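Glucose-binding protein (Thermus thermophilus HB27, PDB 2B3F) binds galactose and glucose, probably as the sugar-capturing component of a binding-protein-dependent transport system. Local coordinates at residues K200-W205 / A375-A380; M357-T362 / A384-L389; E18-L23 / L296-S301; Q225-R230 / A237-G242. One frame throughout, in Å; residues are numbered along the deposited sequence.

Contact 1: K200-W205 / A375-A380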
loop_
_atom_site.group_PDB
_atom_site.type_symbol
_atom_site.label_atom_id
_atom_site.label_comp_id
_atom_site.label_asym_id
_atom_site.label_seq_id
_atom_site.Cartn_x
_atom_site.Cartn_y
_atom_site.Cartn_z
ATOM N N LYS A 200 13.661 -4.395 -21.228
ATOM C CA LYS A 200 13.043 -3.236 -20.581
ATOM C C LYS A 200 12.827 -3.500 -19.085
ATOM O O LYS A 200 13.066 -2.623 -18.265
ATOM C CB LYS A 200 11.703 -2.876 -21.249
ATOM C CG LYS A 200 11.875 -2.257 -22.655
ATOM C CD LYS A 200 10.551 -1.856 -23.333
ATOM C CE LYS A 200 9.697 -3.053 -23.730
ATOM N NZ LYS A 200 8.385 -2.631 -24.334
ATOM N N ALA A 201 12.378 -4.715 -18.755
ATOM C CA ALA A 201 12.075 -5.075 -17.370
ATOM C C ALA A 201 13.337 -5.473 -16.585
ATOM O O ALA A 201 13.404 -5.242 -15.389
ATOM C CB ALA A 201 11.052 -6.192 -17.328
ATOM N N VAL A 202 14.334 -6.063 -17.257
ATOM C CA VAL A 202 15.635 -6.290 -16.621
ATOM C C VAL A 202 16.255 -4.966 -16.166
ATOM O O VAL A 202 16.874 -4.895 -15.104
ATOM C CB VAL A 202 16.615 -7.043 -17.574
ATOM C CG1 VAL A 202 18.014 -7.150 -16.949
ATOM C CG2 VAL A 202 16.084 -8.407 -17.929
ATOM N N ARG A 203 16.083 -3.908 -16.958
ATOM C CA ARG A 203 16.596 -2.590 -16.597
ATOM C C ARG A 203 16.067 -2.037 -15.247
ATOM O O ARG A 203 16.757 -1.278 -14.556
ATOM C CB ARG A 203 16.299 -1.584 -17.723
ATOM C CG ARG A 203 17.020 -0.276 -17.521
ATOM C CD ARG A 203 16.869 0.722 -18.664
ATOM N NE ARG A 203 17.054 2.056 -18.087
ATOM C CZ ARG A 203 16.137 3.026 -18.045
ATOM N NH1 ARG A 203 14.934 2.894 -18.613
ATOM N NH2 ARG A 203 16.446 4.169 -17.438
ATOM N N ALA A 204 14.839 -2.411 -14.874
ATOM C CA ALA A 204 14.293 -1.997 -13.596
ATOM C C ALA A 204 15.232 -2.418 -12.473
ATOM O O ALA A 204 15.472 -1.668 -11.538
ATOM C CB ALA A 204 12.898 -2.598 -13.402
ATOM N N TRP A 205 15.769 -3.628 -12.576
ATOM C CA TRP A 205 16.668 -4.143 -11.554
ATOM C C TRP A 205 18.039 -3.459 -11.574
ATOM O O TRP A 205 18.646 -3.277 -10.520
ATOM C CB TRP A 205 16.830 -5.655 -11.694
ATOM C CG TRP A 205 15.566 -6.438 -11.459
ATOM C CD1 TRP A 205 14.722 -6.949 -12.404
ATOM C CD2 TRP A 205 15.041 -6.848 -10.195
ATOM N NE1 TRP A 205 13.691 -7.624 -11.807
ATOM C CE2 TRP A 205 13.857 -7.584 -10.451
ATOM C CE3 TRP A 205 15.444 -6.661 -8.879
ATOM C CZ2 TRP A 205 13.078 -8.121 -9.434
ATOM C CZ3 TRP A 205 14.665 -7.187 -7.862
ATOM C CH2 TRP A 205 13.491 -7.915 -8.148
ATOM N N ALA A 375 19.522 -12.384 -13.087
ATOM C CA ALA A 375 19.110 -13.451 -12.200
ATOM C C ALA A 375 17.745 -13.135 -11.556
ATOM O O ALA A 375 16.890 -14.005 -11.484
ATOM C CB ALA A 375 20.149 -13.661 -11.134
ATOM N N ALA A 376 17.580 -11.886 -11.103
ATOM C CA ALA A 376 16.333 -11.418 -10.451
ATOM C C ALA A 376 15.207 -11.475 -11.463
ATOM O O ALA A 376 14.109 -11.958 -11.167
ATOM C CB ALA A 376 16.489 -10.009 -9.945
ATOM N N ALA A 377 15.483 -10.966 -12.660
ATOM C CA ALA A 377 14.492 -10.983 -13.736
ATOM C C ALA A 377 14.050 -12.410 -14.079
ATOM O O ALA A 377 12.837 -12.717 -14.217
ATOM C CB ALA A 377 15.035 -10.279 -14.963
ATOM N N ASN A 378 15.038 -13.291 -14.226
ATOM C CA ASN A 378 14.767 -14.680 -14.526
ATOM C C ASN A 378 13.946 -15.341 -13.426
ATOM O O ASN A 378 13.051 -16.142 -13.719
ATOM C CB ASN A 378 16.069 -15.463 -14.717
ATOM C CG ASN A 378 16.822 -15.076 -15.993
ATOM O OD1 ASN A 378 16.294 -14.371 -16.852
ATOM N ND2 ASN A 378 18.087 -15.527 -16.103
ATOM N N ALA A 379 14.262 -15.003 -12.174
ATOM C CA ALA A 379 13.534 -15.532 -11.016
ATOM C C ALA A 379 12.069 -15.082 -11.007
ATOM O O ALA A 379 11.176 -15.882 -10.791
ATOM C CB ALA A 379 14.204 -15.139 -9.724
ATOM N N ALA A 380 11.829 -13.801 -11.267
ATOM C CA ALA A 380 10.455 -13.288 -11.287
ATOM C C ALA A 380 9.685 -13.958 -12.403
ATOM O O ALA A 380 8.509 -14.283 -12.235
ATOM C CB ALA A 380 10.451 -11.782 -11.464
#

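Contact 2: M357-T362 / A384-L389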
loop_
_atom_site.group_PDB
_atom_site.type_symbol
_atom_site.label_atom_id
_atom_site.label_comp_id
_atom_site.label_asym_id
_atom_site.label_seq_id
_atom_site.Cartn_x
_atom_site.Cartn_y
_atom_site.Cartn_z
ATOM N N MET A 357 2.824 -12.510 -5.202
ATOM C CA MET A 357 3.280 -11.559 -4.166
ATOM C C MET A 357 4.146 -12.213 -3.098
ATOM O O MET A 357 5.171 -11.666 -2.684
ATOM C CB MET A 357 2.109 -10.889 -3.445
ATOM C CG MET A 357 1.226 -10.031 -4.321
ATOM S SD MET A 357 -0.309 -9.555 -3.464
ATOM C CE MET A 357 0.370 -8.598 -2.112
ATOM N N SER A 358 3.710 -13.377 -2.626
ATOM C CA SER A 358 4.393 -14.054 -1.521
ATOM C C SER A 358 5.781 -14.548 -1.939
ATOM O O SER A 358 6.666 -14.660 -1.109
ATOM C CB SER A 358 3.551 -15.218 -1.005
ATOM O OG SER A 358 3.392 -16.205 -2.021
ATOM N N GLN A 359 5.978 -14.812 -3.218
ATOM C CA GLN A 359 7.259 -15.324 -3.704
ATOM C C GLN A 359 8.179 -14.192 -4.147
ATOM O O GLN A 359 9.387 -14.368 -4.272
ATOM C CB GLN A 359 7.014 -16.317 -4.817
ATOM C CG GLN A 359 6.337 -17.575 -4.302
ATOM C CD GLN A 359 6.366 -18.672 -5.303
ATOM O OE1 GLN A 359 7.379 -19.363 -5.442
ATOM N NE2 GLN A 359 5.282 -18.831 -6.037
ATOM N N PHE A 360 7.625 -13.003 -4.354
ATOM C CA PHE A 360 8.444 -11.889 -4.807
ATOM C C PHE A 360 9.467 -11.469 -3.752
ATOM O O PHE A 360 10.499 -10.911 -4.087
ATOM C CB PHE A 360 7.597 -10.687 -5.228
ATOM C CG PHE A 360 8.350 -9.691 -6.072
ATOM C CD1 PHE A 360 8.710 -10.000 -7.385
ATOM C CD2 PHE A 360 8.699 -8.442 -5.562
ATOM C CE1 PHE A 360 9.390 -9.076 -8.167
ATOM C CE2 PHE A 360 9.377 -7.533 -6.339
ATOM C CZ PHE A 360 9.736 -7.867 -7.654
ATOM N N GLY A 361 9.183 -11.712 -2.472
ATOM C CA GLY A 361 10.159 -11.415 -1.420
ATOM C C GLY A 361 11.421 -12.262 -1.551
ATOM O O GLY A 361 12.526 -11.798 -1.250
ATOM N N THR A 362 11.237 -13.499 -2.006
ATOM C CA THR A 362 12.346 -14.420 -2.315
ATOM C C THR A 362 13.186 -13.921 -3.473
ATOM O O THR A 362 14.426 -13.929 -3.447
ATOM C CB THR A 362 11.795 -15.820 -2.658
ATOM O OG1 THR A 362 11.055 -16.306 -1.542
ATOM C CG2 THR A 362 12.925 -16.816 -2.976
ATOM N N ALA A 384 6.278 -16.266 -12.179
ATOM C CA ALA A 384 5.130 -15.909 -13.015
ATOM C C ALA A 384 4.649 -17.136 -13.792
ATOM O O ALA A 384 3.448 -17.439 -13.846
ATOM C CB ALA A 384 5.503 -14.767 -13.963
ATOM N N ASP A 385 5.598 -17.883 -14.344
ATOM C CA ASP A 385 5.267 -19.091 -15.100
ATOM C C ASP A 385 4.655 -20.176 -14.204
ATOM O O ASP A 385 3.705 -20.852 -14.606
ATOM C CB ASP A 385 6.511 -19.644 -15.785
ATOM C CG ASP A 385 7.038 -18.736 -16.883
ATOM O OD1 ASP A 385 6.281 -17.902 -17.419
ATOM O OD2 ASP A 385 8.236 -18.879 -17.208
ATOM N N GLN A 386 5.183 -20.331 -13.002
ATOM C CA GLN A 386 4.718 -21.363 -12.069
ATOM C C GLN A 386 3.310 -21.090 -11.564
ATOM O O GLN A 386 2.528 -22.028 -11.365
ATOM C CB GLN A 386 5.684 -21.495 -10.888
ATOM C CG GLN A 386 7.015 -22.131 -11.291
ATOM C CD GLN A 386 8.119 -21.941 -10.279
ATOM O OE1 GLN A 386 7.956 -21.230 -9.291
ATOM N NE2 GLN A 386 9.258 -22.582 -10.519
ATOM N N VAL A 387 2.970 -19.819 -11.367
ATOM C CA VAL A 387 1.644 -19.482 -10.840
ATOM C C VAL A 387 0.650 -19.160 -11.946
ATOM O O VAL A 387 -0.550 -18.960 -11.677
ATOM C CB VAL A 387 1.685 -18.336 -9.805
ATOM C CG1 VAL A 387 2.678 -18.665 -8.709
ATOM C CG2 VAL A 387 1.987 -16.977 -10.479
ATOM N N GLY A 388 1.126 -19.125 -13.185
ATOM C CA GLY A 388 0.255 -18.824 -14.322
ATOM C C GLY A 388 -0.215 -17.382 -14.320
ATOM O O GLY A 388 -1.392 -17.100 -14.566
ATOM N N LEU A 389 0.717 -16.472 -14.052
ATOM C CA LEU A 389 0.412 -15.043 -13.909
ATOM C C LEU A 389 -0.343 -14.564 -15.138
ATOM O O LEU A 389 0.092 -14.811 -16.261
ATOM C CB LEU A 389 1.698 -14.237 -13.718
ATOM C CG LEU A 389 1.548 -12.762 -13.356
ATOM C CD1 LEU A 389 0.996 -12.629 -11.938
ATOM C CD2 LEU A 389 2.856 -12.032 -13.482
HETATM O O HOH W 1 6.057 -21.086 -7.441
#

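Contact 3: E18-L23 / L296-S301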
loop_
_atom_site.group_PDB
_atom_site.type_symbol
_atom_site.label_atom_id
_atom_site.label_comp_id
_atom_site.label_asym_id
_atom_site.label_seq_id
_atom_site.Cartn_x
_atom_site.Cartn_y
_atom_site.Cartn_z
ATOM N N GLU A 18 -9.023 2.835 15.231
ATOM C CA GLU A 18 -9.566 3.012 16.569
ATOM C C GLU A 18 -10.686 4.055 16.552
ATOM O O GLU A 18 -11.708 3.879 17.232
ATOM C CB GLU A 18 -8.436 3.362 17.543
ATOM C CG GLU A 18 -7.590 2.133 17.851
ATOM C CD GLU A 18 -6.135 2.431 18.179
ATOM O OE1 GLU A 18 -5.824 3.591 18.559
ATOM O OE2 GLU A 18 -5.292 1.480 18.035
ATOM N N ALA A 19 -10.511 5.084 15.723
ATOM C CA ALA A 19 -11.532 6.119 15.519
ATOM C C ALA A 19 -12.789 5.510 14.886
ATOM O O ALA A 19 -13.914 5.826 15.298
ATOM C CB ALA A 19 -10.990 7.231 14.659
ATOM N N LEU A 20 -12.616 4.635 13.894
ATOM C CA LEU A 20 -13.767 3.924 13.316
ATOM C C LEU A 20 -14.479 3.048 14.327
ATOM O O LEU A 20 -15.710 2.970 14.329
ATOM C CB LEU A 20 -13.348 3.048 12.137
ATOM C CG LEU A 20 -13.065 3.815 10.873
ATOM C CD1 LEU A 20 -12.426 2.881 9.846
ATOM C CD2 LEU A 20 -14.351 4.454 10.290
ATOM N N ILE A 21 -13.711 2.356 15.159
ATOM C CA ILE A 21 -14.291 1.477 16.152
ATOM C C ILE A 21 -15.110 2.289 17.170
ATOM O O ILE A 21 -16.185 1.859 17.569
ATOM C CB ILE A 21 -13.208 0.620 16.847
ATOM C CG1 ILE A 21 -12.688 -0.416 15.840
ATOM C CG2 ILE A 21 -13.775 -0.087 18.095
ATOM C CD1 ILE A 21 -11.530 -1.254 16.309
ATOM N N ARG A 22 -14.609 3.454 17.557
ATOM C CA ARG A 22 -15.332 4.330 18.489
ATOM C C ARG A 22 -16.657 4.781 17.879
ATOM O O ARG A 22 -17.683 4.762 18.555
ATOM C CB ARG A 22 -14.495 5.543 18.888
ATOM C CG ARG A 22 -13.423 5.197 19.913
ATOM C CD ARG A 22 -12.848 6.432 20.591
ATOM N NE ARG A 22 -12.107 7.271 19.656
ATOM C CZ ARG A 22 -10.867 7.016 19.230
ATOM N NH1 ARG A 22 -10.201 5.938 19.634
ATOM N NH2 ARG A 22 -10.298 7.848 18.385
ATOM N N LEU A 23 -16.616 5.172 16.606
ATOM C CA LEU A 23 -17.825 5.492 15.849
ATOM C C LEU A 23 -18.807 4.321 15.819
ATOM O O LEU A 23 -20.014 4.487 16.020
ATOM C CB LEU A 23 -17.453 5.863 14.426
ATOM C CG LEU A 23 -18.198 7.016 13.796
ATOM C CD1 LEU A 23 -17.825 8.326 14.495
ATOM C CD2 LEU A 23 -17.840 7.099 12.342
ATOM N N LEU A 296 -19.408 -3.035 7.621
ATOM C CA LEU A 296 -19.240 -2.712 6.190
ATOM C C LEU A 296 -19.980 -1.429 5.800
ATOM O O LEU A 296 -19.462 -0.583 5.055
ATOM C CB LEU A 296 -19.699 -3.882 5.309
ATOM C CG LEU A 296 -18.990 -5.220 5.511
ATOM C CD1 LEU A 296 -19.490 -6.244 4.517
ATOM C CD2 LEU A 296 -17.456 -5.048 5.415
ATOM N N ARG A 297 -21.204 -1.271 6.314
ATOM C CA ARG A 297 -21.983 -0.075 6.015
ATOM C C ARG A 297 -21.299 1.172 6.542
ATOM O O ARG A 297 -21.312 2.221 5.896
ATOM C CB ARG A 297 -23.405 -0.205 6.579
ATOM C CG ARG A 297 -24.208 -1.329 5.924
ATOM C CD ARG A 297 -25.578 -1.508 6.567
ATOM N NE ARG A 297 -26.266 -0.217 6.582
ATOM C CZ ARG A 297 -26.825 0.354 7.648
ATOM N NH1 ARG A 297 -26.850 -0.260 8.830
ATOM N NH2 ARG A 297 -27.405 1.548 7.514
ATOM N N LEU A 298 -20.663 1.051 7.708
ATOM C CA LEU A 298 -19.900 2.152 8.269
ATOM C C LEU A 298 -18.636 2.478 7.468
ATOM O O LEU A 298 -18.376 3.625 7.126
ATOM C CB LEU A 298 -19.532 1.865 9.733
ATOM C CG LEU A 298 -18.553 2.854 10.371
ATOM C CD1 LEU A 298 -19.112 4.240 10.406
ATOM C CD2 LEU A 298 -18.170 2.398 11.778
ATOM N N VAL A 299 -17.828 1.462 7.184
ATOM C CA VAL A 299 -16.559 1.730 6.479
ATOM C C VAL A 299 -16.799 2.197 5.040
ATOM O O VAL A 299 -15.965 2.880 4.476
ATOM C CB VAL A 299 -15.547 0.533 6.537
ATOM C CG1 VAL A 299 -15.305 0.090 7.988
ATOM C CG2 VAL A 299 -15.991 -0.590 5.717
ATOM N N GLY A 300 -17.953 1.855 4.471
ATOM C CA GLY A 300 -18.353 2.356 3.150
ATOM C C GLY A 300 -19.005 3.742 3.111
ATOM O O GLY A 300 -19.299 4.260 2.027
ATOM N N SER A 301 -19.201 4.351 4.273
ATOM C CA SER A 301 -19.910 5.637 4.396
ATOM C C SER A 301 -18.984 6.837 4.415
ATOM O O SER A 301 -17.806 6.744 4.799
ATOM C CB SER A 301 -20.744 5.624 5.687
ATOM O OG SER A 301 -19.936 5.723 6.855
#

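Contact 4: Q225-R230 / A237-G242. Unlike the reference sequence in segment 237-242: Ile240 (reference Val).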
loop_
_atom_site.group_PDB
_atom_site.type_symbol
_atom_site.label_atom_id
_atom_site.label_comp_id
_atom_site.label_asym_id
_atom_site.label_seq_id
_atom_site.Cartn_x
_atom_site.Cartn_y
_atom_site.Cartn_z
ATOM N N GLN A 225 8.320 2.368 9.785
ATOM C CA GLN A 225 8.326 3.570 10.627
ATOM C C GLN A 225 9.754 3.984 10.991
ATOM O O GLN A 225 10.099 5.149 10.946
ATOM C CB GLN A 225 7.526 3.368 11.894
ATOM C CG GLN A 225 6.020 3.085 11.671
ATOM C CD GLN A 225 5.672 1.619 11.666
ATOM O OE1 GLN A 225 6.455 0.767 11.196
ATOM N NE2 GLN A 225 4.490 1.289 12.216
ATOM N N GLN A 226 10.585 3.000 11.311
ATOM C CA GLN A 226 11.999 3.301 11.629
ATOM C C GLN A 226 12.749 3.901 10.451
ATOM O O GLN A 226 13.612 4.748 10.622
ATOM C CB GLN A 226 12.715 2.044 12.116
ATOM C CG GLN A 226 12.322 1.668 13.511
ATOM C CD GLN A 226 13.044 0.464 14.031
ATOM O OE1 GLN A 226 13.016 -0.610 13.427
ATOM N NE2 GLN A 226 13.714 0.630 15.176
ATOM N N ALA A 227 12.431 3.447 9.240
ATOM C CA ALA A 227 13.030 4.033 8.048
ATOM C C ALA A 227 12.551 5.506 7.856
ATOM O O ALA A 227 13.328 6.384 7.496
ATOM C CB ALA A 227 12.716 3.194 6.831
ATOM N N VAL A 228 11.258 5.775 8.078
ATOM C CA VAL A 228 10.779 7.148 8.048
ATOM C C VAL A 228 11.509 7.987 9.094
ATOM O O VAL A 228 11.905 9.120 8.807
ATOM C CB VAL A 228 9.225 7.244 8.256
ATOM C CG1 VAL A 228 8.783 8.714 8.370
ATOM C CG2 VAL A 228 8.513 6.563 7.085
ATOM N N ASP A 229 11.669 7.419 10.283
ATOM C CA ASP A 229 12.349 8.088 11.382
ATOM C C ASP A 229 13.743 8.565 10.955
ATOM O O ASP A 229 14.171 9.631 11.374
ATOM C CB ASP A 229 12.491 7.154 12.588
ATOM C CG ASP A 229 11.208 6.961 13.358
ATOM O OD1 ASP A 229 10.207 7.699 13.122
ATOM O OD2 ASP A 229 11.213 6.070 14.230
ATOM N N ARG A 230 14.449 7.793 10.127
ATOM C CA ARG A 230 15.781 8.211 9.668
ATOM C C ARG A 230 15.738 9.515 8.916
ATOM O O ARG A 230 16.633 10.348 9.052
ATOM C CB ARG A 230 16.471 7.142 8.786
ATOM C CG ARG A 230 16.889 5.897 9.553
ATOM C CD ARG A 230 17.555 4.874 8.656
ATOM N NE ARG A 230 18.808 5.388 8.129
ATOM C CZ ARG A 230 19.964 5.348 8.776
ATOM N NH1 ARG A 230 20.041 4.773 9.974
ATOM N NH2 ARG A 230 21.039 5.878 8.211
ATOM N N ALA A 237 18.150 11.513 3.599
ATOM C CA ALA A 237 17.513 12.630 2.912
ATOM C C ALA A 237 16.113 12.268 2.379
ATOM O O ALA A 237 15.207 13.123 2.331
ATOM C CB ALA A 237 18.405 13.102 1.762
ATOM N N PHE A 238 15.961 11.004 1.973
ATOM C CA PHE A 238 14.776 10.547 1.264
ATOM C C PHE A 238 14.293 9.193 1.772
ATOM O O PHE A 238 15.068 8.390 2.278
ATOM C CB PHE A 238 15.068 10.411 -0.224
ATOM C CG PHE A 238 15.778 11.599 -0.823
ATOM C CD1 PHE A 238 15.138 12.828 -0.929
ATOM C CD2 PHE A 238 17.088 11.483 -1.285
ATOM C CE1 PHE A 238 15.797 13.927 -1.494
ATOM C CE2 PHE A 238 17.749 12.571 -1.831
ATOM C CZ PHE A 238 17.104 13.787 -1.940
ATOM N N ASN A 239 12.994 8.948 1.582
ATOM C CA ASN A 239 12.420 7.606 1.792
ATOM C C ASN A 239 11.306 7.412 0.769
ATOM O O ASN A 239 10.539 8.328 0.543
ATOM C CB ASN A 239 11.871 7.471 3.205
ATOM C CG ASN A 239 11.390 6.063 3.525
ATOM O OD1 ASN A 239 12.126 5.063 3.332
ATOM N ND2 ASN A 239 10.181 5.971 4.062
ATOM N N ILE A 240 11.238 6.231 0.156
ATOM C CA ILE A 240 10.147 5.917 -0.796
ATOM C C ILE A 240 9.158 5.028 -0.044
ATOM O O ILE A 240 9.489 3.907 0.314
ATOM C CB ILE A 240 10.662 5.180 -2.056
ATOM C CG1 ILE A 240 11.748 5.995 -2.802
ATOM C CG2 ILE A 240 9.506 4.841 -2.998
ATOM C CD1 ILE A 240 11.359 7.387 -3.208
ATOM N N MET A 241 7.936 5.506 0.208
ATOM C CA MET A 241 7.000 4.729 1.009
ATOM C C MET A 241 5.569 5.233 0.766
ATOM O O MET A 241 5.372 6.398 0.389
ATOM C CB MET A 241 7.385 4.860 2.483
ATOM C CG MET A 241 6.571 4.069 3.494
ATOM S SD MET A 241 6.341 2.350 3.035
ATOM C CE MET A 241 8.007 1.736 2.754
ATOM N N GLY A 242 4.602 4.362 0.985
ATOM C CA GLY A 242 3.199 4.755 0.865
ATOM C C GLY A 242 2.822 5.853 1.830
ATOM O O GLY A 242 3.497 6.069 2.843
#

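Contact 1: K200-W205 / A375-A380
Ala376 and Ala377 press their methyl groups against Trp205 and Val202 where two helices of the bilobal periplasmic binding protein fold, 199-212 and 373-387, cross. Over these segments the axes come within 9.1 Å at an angle of 121°, a close approach that the small side chains of 373-387 allow. At the tightest point Val202 CA and Ala377 CA lie 5.6 Å apart. The main bump is the Ala376 methyl, which rises over one face of the indole like a stud on a plate. Its CB sits 3.5 Å from the centroid of the Trp205 six-membered ring and only 13° from the ring normal, a CH-pi contact centred on the benzene half. The Trp205 side chain leaves with CG beside the backbone N (chi1 -64°), which carries the indole out across the flank of the alanine helix. On that same face the backbone of 373-387 also leans on the ring: Ala377 N stands 3.9 Å from Trp205 NE1, over the pyrrole half. The Ala377 methyl is the second bump, and it settles between Val202 and the rim of the pyrrole ring, on the face that Ala376 covers, with Ala377 CB 4.2 Å from Trp205 CD1. Helix 354-370 adds Val363, Met364 and Phe367 around the indole, and Trp173 of helix 166-190 meets the ring at an oblique angle. The indole is thus enclosed by helices 373-387, 354-370 and 166-190. On the far side of the notch, Val202 CG2, the branch beside the backbone N, reaches Ala377 CB at 3.7 Å.

Contact 2: M357-T362 / A384-L389
Gln359 and Val387 run past each other in opposite directions, and the amide end of the glutamine lies alongside one valine branch, with Gln359 NE2 3.7 Å from Val387 CG1. The remaining link is made through solvent. A water accepts from Gln359 NE2 at 2.8 Å and donates to Gln386 OE1 at 2.7 Å, so the two glutamines, too far apart to bond directly, are bridged across the groove at the surface. The second layer holds the donor in place: besides the water, Gln359 NE2 bonds Ser355 O, one turn earlier on its own helix. With CG beside the backbone N (chi1 -68°) and the chain extended beyond it, the amide lies out over the neighbouring helix. Val387 presents CG1, the branch anti to its carbonyl carbon, and its own O is taken by Arg391 NE. Further out, the end of helix 373-387 fixes where Val387 and Gln386 stand. Leu389 N returns to Ala384 O at 2.9 Å, Gly388 N makes a weaker bond to Asp385 O, and Gly388 has positive phi (69°). The side chains of Ala384 and Leu389, the two residues joined by the first of these bonds, both rest on Phe196. This pattern is a Schellman motif, here ending the second arm of the helical hairpin formed by 354-370 and 373-387.

Contact 3: E18-L23 / L296-S301
Leu298 reaches across to the helix 15-27 and meets both Leu20 and Leu23. Its CG is anti to the backbone N (chi1 171°), and the two methyl branches divide the work: Leu298 CD1 meets Leu23 CD2 at 3.7 Å, the side chains crossing at a slant, whereas Leu298 CD2 lies 3.6 Å from Leu20 O, against the backbone of the facing turn. Tyr24 and Lys27 of that helix also touch the Leu298 side chain. Val299 follows with a looser approach, its CG1 4.4 Å from Leu20 CD1, and also touches Val116. At Gly300 the chain leaves the helix 289-299, and its O is bonded by Arg318 NH1. Ser301 then turns the chain into the helix 302-312. Its OG donates to Leu298 O at 2.6 Å, with a C=O...O angle of 131° and a tilt of 16° from the carbonyl plane, and accepts from Gly304 N, making Ser301 the N-cap. Leu298 O is therefore gripped twice, since Ser301 N bonds it as well, at 3.1 Å. Helix 302-312 in turn touches Leu20 through Ser308. The contact lies within the lobe holding the parallel strands 2-7 and 32-37, and Leu20 is about 6 Å from galactose-binding Trp9, side chain to side chain. The packing is thus apolar apart from one methyl on a carbonyl oxygen, while Leu298 O and Ser301 OG find their bonds away from helix 15-27.

Contact 4: Q225-R230 / A237-G242
This is a buried helix-on-sheet contact, in which Ala227 and Val228 of helix 224-233 lie over Asn239 on strand 238-240, just a short connection further along the chain. The strand belongs to the mixed sheet of 161-162, 238-240, 123-126 and 262-265, and the backbone of Asn239 is hydrogen-bonded to Trp125 of its neighbour 123-126. Alternation along the strand sorts the side chains: Asn239 points to the helix, while Phe238 and Ile240 pack on Met124, and Ile240 also touches Leu172 and Ser175 of helix 166-190. Asn239 has CG anti to its backbone N (chi1 -174°), which carries the flat amide up against the helix. Its CG is 4.6 Å from Val228 CG2 and equally 4.6 Å from Ala227 CB, so the amide end sits beneath both methyls at once. Val228 crosses the asparagine at about a right angle and offers CG2, the branch beside its backbone N; the CA atoms of Val228 and Asn239 are 6.5 Å apart. Val228 also touches Ala245, Tyr248 and Met249 of helix 244-252. That helix and 224-233 each begin with a tryptophan of the galactose pocket, Trp244 and Trp224, and the Val228 side chain itself is about 10 Å from the bound sugar. Chemically, a polar amide is buried against aliphatic carbon, so what this pair of segments contributes is shape and van der Waals contact, while the directional bonds of the strand run within its sheet.

How the contacts relate
From the N terminus, segment 18-23 opens contact 3 and 200-205 opens contact 1. Contact 4 closes first, between 225-230 and 237-242, a short local loop that sets helix 224-233 on strand 238-240 and is nested inside both longer ones. Contact 3 closes at 296-301, so it crosses contact 1, which ends only at 375-380. Contact 2 opens after contact 3 has closed, in series with it, and crosses contact 1 before closing at 384-389. Contacts 1 and 2 share helix 373-387 and touch through Trp205 CH2 and Phe360 CZ, 3.8 Å apart; together they tie the C-terminal helices to helix 199-212. Contact 3 joins helices 15-27 and 289-299 on the other side of the chain's centre.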